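Local coordinates for protein serine protease inhibitor (Thermoanaerobacter tengcongensis, PDB 2PEF) that probably inhibits serine proteases as a member of the serpin family, and is captured here in the latent state, with its reactive-centre loop inserted into a sheet, at residues A[122-126]-A[127-131]; A[276-279]-A[280-283]; A[345-348]-A[349-353]. All coordinates share one frame; numbering follows the deposited sequence. Where two conformers were deposited one is given.

Contact 1 of 3, residues A[122-126]-A[127-131]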
# COMPACT_ATOMS: atom_id res chain seq x y z
N LYS A 122 0.13 16.16 19.90
CA LYS A 122 -0.88 17.10 20.37
C LYS A 122 -0.70 18.40 19.58
O LYS A 122 0.32 19.08 19.71
CB LYS A 122 -0.78 17.33 21.88
CG LYS A 122 0.63 17.50 22.42
N ALA A 123 -1.69 18.72 18.75
CA ALA A 123 -1.51 19.77 17.75
C ALA A 123 -2.56 20.88 17.81
O ALA A 123 -3.65 20.70 18.37
CB ALA A 123 -1.46 19.15 16.35
N ALA A 124 -2.21 22.03 17.23
CA ALA A 124 -3.10 23.19 17.19
C ALA A 124 -4.14 23.09 16.07
O ALA A 124 -5.21 23.70 16.15
CB ALA A 124 -2.29 24.47 17.04
N PHE A 125 -3.81 22.30 15.04
CA PHE A 125 -4.65 22.15 13.85
C PHE A 125 -4.85 23.48 13.10
O PHE A 125 -5.96 23.81 12.67
CB PHE A 125 -5.98 21.44 14.17
CG PHE A 125 -5.90 19.93 14.10
CD1 PHE A 125 -4.95 19.22 14.83
CD2 PHE A 125 -6.78 19.21 13.29
CE1 PHE A 125 -4.87 17.83 14.76
CE2 PHE A 125 -6.71 17.82 13.21
CZ PHE A 125 -5.76 17.13 13.95
N ASP A 126 -3.76 24.23 12.97
CA ASP A 126 -3.73 25.43 12.15
C ASP A 126 -2.80 25.22 10.95
O ASP A 126 -2.46 24.08 10.62
CB ASP A 126 -3.32 26.66 12.98
CG ASP A 126 -2.03 26.46 13.78
OD1 ASP A 126 -1.87 27.17 14.79
OD2 ASP A 126 -1.19 25.61 13.41
N SER A 127 -2.38 26.32 10.31
CA SER A 127 -1.50 26.25 9.14
C SER A 127 -0.14 25.63 9.45
O SER A 127 0.47 24.99 8.60
CB SER A 127 -1.33 27.64 8.51
OG SER A 127 -0.70 28.54 9.40
N SER A 128 0.33 25.82 10.69
CA SER A 128 1.61 25.25 11.12
C SER A 128 1.54 23.74 11.33
O SER A 128 2.54 23.04 11.16
CB SER A 128 2.11 25.94 12.39
OG SER A 128 2.46 27.28 12.10
N THR A 129 0.35 23.25 11.68
CA THR A 129 0.12 21.81 11.79
C THR A 129 0.23 21.14 10.42
O THR A 129 0.77 20.04 10.31
CB THR A 129 -1.25 21.50 12.42
OG1 THR A 129 -1.41 22.26 13.63
CG2 THR A 129 -1.38 20.01 12.74
N VAL A 130 -0.27 21.82 9.39
CA VAL A 130 -0.14 21.35 8.01
C VAL A 130 1.34 21.16 7.66
O VAL A 130 1.71 20.12 7.12
CB VAL A 130 -0.81 22.34 7.00
CG1 VAL A 130 -0.51 21.94 5.56
CG2 VAL A 130 -2.32 22.40 7.23
N SER A 131 2.16 22.15 7.99
CA SER A 131 3.60 22.07 7.75
C SER A 131 4.22 20.89 8.49
O SER A 131 5.01 20.13 7.92
CB SER A 131 4.29 23.38 8.18
OG SER A 131 3.81 24.48 7.43
O HOH W 1 0.19 22.20 15.77
O HOH W 2 0.71 28.74 13.61

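Contact 2 of 3, residues A[276-279]-A[280-283]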
# COMPACT_ATOMS: atom_id res chain seq x y z
N GLU A 276 -15.26 4.16 -0.77
CA GLU A 276 -16.18 3.26 -1.47
C GLU A 276 -15.73 1.80 -1.44
O GLU A 276 -16.54 0.89 -1.24
CB GLU A 276 -16.40 3.72 -2.91
CG GLU A 276 -17.35 4.91 -3.06
CD GLU A 276 -17.67 5.24 -4.52
OE1 GLU A 276 -17.10 4.60 -5.43
OE2 GLU A 276 -18.51 6.14 -4.75
N THR A 277 -14.43 1.59 -1.64
CA THR A 277 -13.83 0.25 -1.54
C THR A 277 -14.06 -0.34 -0.15
O THR A 277 -14.47 -1.49 -0.01
CB THR A 277 -12.32 0.30 -1.86
OG1 THR A 277 -12.13 0.72 -3.21
CG2 THR A 277 -11.68 -1.07 -1.66
N LEU A 278 -13.79 0.47 0.88
CA LEU A 278 -13.94 0.05 2.26
C LEU A 278 -15.40 -0.24 2.62
O LEU A 278 -15.69 -1.18 3.36
CB LEU A 278 -13.32 1.08 3.21
CG LEU A 278 -11.78 1.14 3.18
CD1 LEU A 278 -11.24 2.37 3.89
CD2 LEU A 278 -11.15 -0.13 3.74
N GLU A 279 -16.32 0.57 2.09
CA GLU A 279 -17.75 0.34 2.27
C GLU A 279 -18.21 -0.96 1.62
O GLU A 279 -19.13 -1.61 2.11
CB GLU A 279 -18.56 1.53 1.73
CG GLU A 279 -18.47 2.78 2.60
CD GLU A 279 -19.10 4.00 1.95
OE1 GLU A 279 -18.97 4.17 0.72
OE2 GLU A 279 -19.72 4.80 2.68
N SER A 280 -17.56 -1.34 0.52
CA SER A 280 -17.87 -2.58 -0.18
C SER A 280 -17.36 -3.80 0.58
O SER A 280 -17.88 -4.90 0.42
CB SER A 280 -17.31 -2.56 -1.61
OG SER A 280 -15.93 -2.86 -1.64
N LEU A 281 -16.35 -3.58 1.42
CA LEU A 281 -15.81 -4.62 2.29
C LEU A 281 -16.61 -4.75 3.59
O LEU A 281 -16.30 -5.60 4.43
CB LEU A 281 -14.33 -4.36 2.58
CG LEU A 281 -13.32 -4.43 1.42
CD1 LEU A 281 -11.94 -4.01 1.90
CD2 LEU A 281 -13.27 -5.83 0.82
N GLY A 282 -17.63 -3.90 3.75
CA GLY A 282 -18.53 -3.97 4.90
C GLY A 282 -18.36 -2.85 5.91
O GLY A 282 -19.15 -2.75 6.85
N MET A 283 -17.34 -2.02 5.71
CA MET A 283 -17.06 -0.90 6.60
C MET A 283 -17.87 0.33 6.19
O MET A 283 -17.43 1.15 5.39
CB MET A 283 -15.55 -0.60 6.60
CG MET A 283 -15.11 0.50 7.53
SD MET A 283 -13.35 0.81 7.36
CE MET A 283 -13.27 2.52 7.88

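Contact 3 of 3, residues A[345-348]-A[349-353]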
# COMPACT_ATOMS: atom_id res chain seq x y z
N VAL A 345 2.82 7.45 -23.03
CA VAL A 345 3.07 6.27 -23.87
C VAL A 345 2.19 5.08 -23.46
O VAL A 345 2.43 4.44 -22.44
CB VAL A 345 4.58 5.88 -23.86
CG1 VAL A 345 4.81 4.64 -24.71
CG2 VAL A 345 5.44 7.05 -24.36
N LYS A 346 1.17 4.80 -24.27
CA LYS A 346 0.22 3.73 -23.97
C LYS A 346 0.80 2.37 -24.36
O LYS A 346 1.12 2.14 -25.53
CB LYS A 346 -1.11 3.97 -24.69
CG LYS A 346 -2.19 2.93 -24.42
CD LYS A 346 -3.48 3.30 -25.14
CE LYS A 346 -4.60 2.32 -24.83
NZ LYS A 346 -5.84 2.69 -25.55
N LEU A 347 0.95 1.49 -23.38
CA LEU A 347 1.50 0.16 -23.62
C LEU A 347 0.48 -0.79 -24.23
O LEU A 347 -0.69 -0.81 -23.83
CB LEU A 347 2.05 -0.44 -22.33
CG LEU A 347 3.20 0.26 -21.60
CD1 LEU A 347 3.62 -0.59 -20.42
CD2 LEU A 347 4.39 0.51 -22.52
N ASN A 348 0.94 -1.58 -25.19
CA ASN A 348 0.12 -2.63 -25.79
C ASN A 348 0.29 -3.94 -25.03
O ASN A 348 -0.52 -4.87 -25.17
CB ASN A 348 0.46 -2.79 -27.27
CG ASN A 348 -0.02 -1.62 -28.10
OD1 ASN A 348 -1.17 -1.20 -27.99
ND2 ASN A 348 0.87 -1.07 -28.91
N ARG A 349 1.34 -3.99 -24.21
CA ARG A 349 1.57 -5.09 -23.29
C ARG A 349 1.62 -4.56 -21.85
O ARG A 349 2.68 -4.56 -21.22
CB ARG A 349 2.84 -5.86 -23.64
CG ARG A 349 2.85 -6.42 -25.06
CD ARG A 349 3.83 -7.58 -25.18
NE ARG A 349 5.21 -7.15 -24.97
CZ ARG A 349 6.21 -7.97 -24.66
NH1 ARG A 349 5.99 -9.27 -24.51
NH2 ARG A 349 7.44 -7.49 -24.49
N PRO A 350 0.46 -4.11 -21.32
CA PRO A 350 0.45 -3.61 -19.95
C PRO A 350 0.64 -4.78 -19.00
O PRO A 350 0.46 -5.94 -19.40
CB PRO A 350 -0.95 -3.01 -19.80
CG PRO A 350 -1.78 -3.75 -20.79
CD PRO A 350 -0.88 -4.05 -21.94
N PHE A 351 1.02 -4.49 -17.76
CA PHE A 351 1.30 -5.55 -16.80
C PHE A 351 0.96 -5.17 -15.37
O PHE A 351 0.85 -4.00 -15.03
CB PHE A 351 2.75 -6.02 -16.91
CG PHE A 351 3.78 -4.96 -16.60
CD1 PHE A 351 4.27 -4.82 -15.31
CD2 PHE A 351 4.27 -4.14 -17.61
CE1 PHE A 351 5.23 -3.85 -15.02
CE2 PHE A 351 5.23 -3.17 -17.32
CZ PHE A 351 5.72 -3.03 -16.03
N ILE A 352 0.78 -6.20 -14.55
CA ILE A 352 0.52 -6.06 -13.13
C ILE A 352 1.83 -6.37 -12.43
O ILE A 352 2.59 -7.22 -12.90
CB ILE A 352 -0.61 -7.04 -12.66
CG1 ILE A 352 -1.98 -6.60 -13.20
CG2 ILE A 352 -0.68 -7.16 -11.13
CD1 ILE A 352 -2.27 -7.02 -14.62
N PHE A 353 2.13 -5.68 -11.34
CA PHE A 353 3.33 -6.00 -10.58
C PHE A 353 3.06 -5.93 -9.09
O PHE A 353 2.07 -5.32 -8.65
CB PHE A 353 4.49 -5.08 -10.96
CG PHE A 353 4.29 -3.66 -10.53
CD1 PHE A 353 4.70 -3.23 -9.27
CD2 PHE A 353 3.69 -2.75 -11.38
CE1 PHE A 353 4.50 -1.92 -8.87
CE2 PHE A 353 3.48 -1.44 -10.99
CZ PHE A 353 3.89 -1.02 -9.73

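Contact 1 of 3, residues A[122-126]-A[127-131]
Asp126 and Thr129 form a capping box at the N-terminus of helix 127-140, helix F of the serpin fold, where the chain leaves edge strand 119-123 and turns into the helix. Asp126 is the N-cap. Its OD2 takes weak bonds from two amides of the first turn, Ser128 N at 3.1 Å and Thr129 N at 3.3 Å; the carboxylate is swung over them because CG stands between the backbone N and the carbonyl carbon (chi1 52°). The return half of the box is the shorter: Asp126 N donates to Thr129 OG1 over 3.1 Å, with 142° at the hydrogen. OG1 also accepts a weak bond from Phe125 N, and water 1 links it to Ala124 N, 2.8 Å from the water. The hydroxyl thus ties three successive residues of the incoming loop to the first helical turn. The methyl branch faces the strand, CG2 lying 3.7 Å from Ala123 CB and obliquely near the Phe125 ring, while Ile152 packs on Phe125, Thr129 and Val130. Replacing Thr129 by a valine would probably leave the amide of Asp126 without its acceptor and the turn less firmly held to the helix. Water 2 joins Ser128 OG, at 2.7 Å, to Asp126 OD1, to which it donates a weak bond over 3.2 Å.

Contact 2 of 3, residues A[276-279]-A[280-283]
The flat groups are peptide carbonyls, and their donors arrive off the carbonyl planes: Ser280 OG gives its proton to Thr277 O over 2.6 Å, tilted 21° from that plane, and Met283 N reaches Leu278 O over 3.0 Å, tilted 24°. Thr277 O is gripped three times, since the amides of Ser280 and Leu281 add weak bonds to the hydroxyl's. The serine side chain folds back because OG sits between its own N and carbonyl carbon (chi1 80°). The Met283 bond and a weaker one from Gly282 N to Glu279 O, 3.2 Å, make a Schellman motif ending helix 275-280. Gly282 has the positive phi this needs, at which a side chain would jam against the preceding carbonyl O. Beyond it, Met283 O closes on Glu279 CA at 3.2 Å in a CA-H...O contact. Met283 runs extended alongside the helix, its SD 4.2 Å from Leu278 CB, and the leucine ends touch loosely, Leu278 CD2 to Leu281 CD1 at 4.4 Å. This apolar side packs against neighbouring helices: Leu42 of helix 35-46 meets Leu278 and Met283, helix 51-62 sets Ala60 on Leu281 and Met57 on Met283, and Leu20 of helix 7-22 lies on Thr277.

Contact 3 of 3, residues A[345-348]-A[349-353]
Leu347 and Phe351 make the apolar part of this contact, reaching towards each other across a corner in strand 345-357. Leu347 CD1 comes obliquely to the ring and is 4.3 Å from Phe351 CE2. The phenylalanine's CG stands between its backbone N and carbonyl carbon (chi1 62°), which brings the far end of the ring nearer to the leucine than its CB is, while the leucine's CB points at the residues beyond the corner. Further van der Waals contact comes from the backbone of the bend: Pro350 CD rests 3.3 Å from Asn348 C, and Leu347 O approaches the same CD at 3.8 Å. Among polar atoms, Arg349 O lies in the plane of the Phe351 ring at its edge, 4.0 Å from CD2, and 4.2 Å from Leu347 CD1, so the carbonyl sits beside both apolar groups. Val369 of strand 362-372 touches Leu347 and Phe351 alike, and Phe351 also packs on Leu263, Pro264 and Phe266 of strand 255-273. Backbone bonds from Leu347 to Leu370 and from Phe351 to Val369 keep strand 362-372 paired on either side of the corner. Strand 345-357 and its antiparallel partner 362-372 make the C-terminal hairpin of the serpin fold, whose strands lie in the middle of sheet B.

Overall arrangement
The three contacts come in series along one serpin chain and touch nowhere. Contact 1 joins an edge strand to the helix lying across the large sheet into which, in this latent state, strand 322-331 is inserted between 158-169 and 310-318. Contact 2 ends a short helix within the bundle formed with helices 7-22, 35-46 and 51-62, its centre about 30 Å from that of contact 1. Contact 3 bends the C-terminal hairpin, its centre about 28 Å from that of contact 2 and about 41 Å from that of contact 1, across the chain's centre from the latter. Together they mark a helix start, a helix end and a strand corner in separate regions of the fold.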